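Local coordinates for luciferase-like monooxygenase (Streptomyces bottropensis, PDB 4US5), which is probably a flavin-utilising monooxygenase of the bacterial luciferase family, inserting oxygen into an organic substrate, with a TIM-barrel fold, at residues A64-A67 and A68-G72. Residues are numbered along the deposited sequence; the frame is centred on the assembly and turned at random.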
loop_
_atom_site.group_PDB
_atom_site.type_symbol
_atom_site.label_atom_id
_atom_site.label_comp_id
_atom_site.label_asym_id
_atom_site.label_seq_id
_atom_site.Cartn_x
_atom_site.Cartn_y
_atom_site.Cartn_z
ATOM N N ALA B 64 -2.490 -0.517 -5.544
ATOM C CA ALA B 64 -3.212 -1.700 -5.077
ATOM C C ALA B 64 -4.693 -1.634 -5.468
ATOM O O ALA B 64 -5.307 -2.650 -5.825
ATOM C CB ALA B 64 -3.060 -1.799 -3.568
ATOM N N ARG B 65 -5.267 -0.447 -5.401
ATOM C CA ARG B 65 -6.661 -0.265 -5.778
ATOM C C ARG B 65 -6.858 -0.285 -7.286
ATOM O O ARG B 65 -7.737 -0.966 -7.799
ATOM C CB ARG B 65 -7.194 1.026 -5.197
ATOM C CG ARG B 65 -8.610 1.406 -5.661
ATOM C CD ARG B 65 -9.630 0.320 -5.335
ATOM N NE ARG B 65 -10.958 0.770 -5.711
ATOM C CZ ARG B 65 -11.660 1.711 -5.092
ATOM N NH1 ARG B 65 -11.251 2.234 -3.957
ATOM N NH2 ARG B 65 -12.822 2.125 -5.619
ATOM N N ILE B 66 -6.059 0.504 -7.991
ATOM C CA ILE B 66 -6.252 0.658 -9.433
ATOM C C ILE B 66 -6.013 -0.632 -10.201
ATOM O O ILE B 66 -6.718 -0.894 -11.172
ATOM C CB ILE B 66 -5.382 1.816 -10.007
ATOM C CG1 ILE B 66 -5.990 3.154 -9.530
ATOM C CG2 ILE B 66 -5.251 1.703 -11.522
ATOM C CD1 ILE B 66 -5.191 4.373 -9.881
ATOM N N ALA B 67 -5.071 -1.458 -9.750
ATOM C CA ALA B 67 -4.859 -2.769 -10.387
ATOM C C ALA B 67 -6.072 -3.676 -10.249
ATOM O O ALA B 67 -6.341 -4.508 -11.133
ATOM C CB ALA B 67 -3.637 -3.431 -9.857
ATOM N N ALA B 68 -6.824 -3.522 -9.172
ATOM C CA ALA B 68 -8.096 -4.281 -9.003
ATOM C C ALA B 68 -9.234 -3.776 -9.881
ATOM O O ALA B 68 -10.216 -4.481 -10.094
ATOM C CB ALA B 68 -8.552 -4.222 -7.535
ATOM N N GLU B 69 -9.122 -2.530 -10.348
ATOM C CA GLU B 69 -10.170 -1.862 -11.140
ATOM C C GLU B 69 -9.923 -1.959 -12.653
ATOM O O GLU B 69 -10.727 -1.454 -13.425
ATOM C CB GLU B 69 -10.223 -0.388 -10.763
ATOM C CG GLU B 69 -10.565 -0.113 -9.325
ATOM C CD GLU B 69 -12.053 -0.199 -9.054
ATOM O OE1 GLU B 69 -12.831 -0.270 -10.033
ATOM O OE2 GLU B 69 -12.433 -0.218 -7.864
ATOM N N THR B 70 -8.817 -2.585 -13.051
ATOM C CA THR B 70 -8.376 -2.630 -14.431
ATOM C C THR B 70 -7.891 -4.023 -14.757
ATOM O O THR B 70 -7.601 -4.815 -13.873
ATOM C CB THR B 70 -7.223 -1.640 -14.676
ATOM O OG1 THR B 70 -6.168 -1.915 -13.762
ATOM C CG2 THR B 70 -7.668 -0.228 -14.510
ATOM N N SER B 71 -7.811 -4.338 -16.048
ATOM C CA SER B 71 -7.450 -5.683 -16.461
ATOM C C SER B 71 -6.235 -5.785 -17.308
ATOM O O SER B 71 -5.492 -6.749 -17.183
ATOM C CB SER B 71 -8.616 -6.333 -17.245
ATOM O OG SER B 71 -9.757 -6.380 -16.418
ATOM N N GLY B 72 -6.069 -4.873 -18.257
ATOM C CA GLY B 72 -4.976 -5.013 -19.241
ATOM C C GLY B 72 -3.791 -4.066 -19.061
ATOM O O GLY B 72 -2.662 -4.432 -19.279
#
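The carboxylate of Glu69 sits at the edge of the Arg65 guanidinium, and the two planes are turned 47° apart. Toward Arg65 a single oxygen is used: OE2 of Glu69 takes a nearly straight bond from NE of Arg65 at 2.8 Å, on its anti side, and a weak one from NH2. This i to i+4 salt bridge joins helix 59-68 to the loop that leads into strand 74-81, a helix-to-strand connection of the TIM barrel. CG anti to the backbone N (chi1 173°) and a bend at chi2 bring NE of Arg65 to the carboxylate. OE1 of Glu69 makes a second salt bridge, to Arg33 of helix 21-38, while NH1 of Arg65 hydrogen-bonds Tyr101 of the second subunit. Further along, the carbonyl O of Ile66 accepts two bonds from opposite faces of its plane: Glu69 N at 3.0 Å and the hydroxyl OG1 of Thr70 at 2.8 Å. Arg104 donates to that same OG1 and to the carbonyl O of Ala67. A leucine in place of Arg65 would probably leave OE2 of Glu69 without its charged mate. With an arginine paired to each oxygen, the Glu69 carboxylate is likely to stay ionised, tying this helix-to-loop segment to helix 21-38 beside the dimer interface.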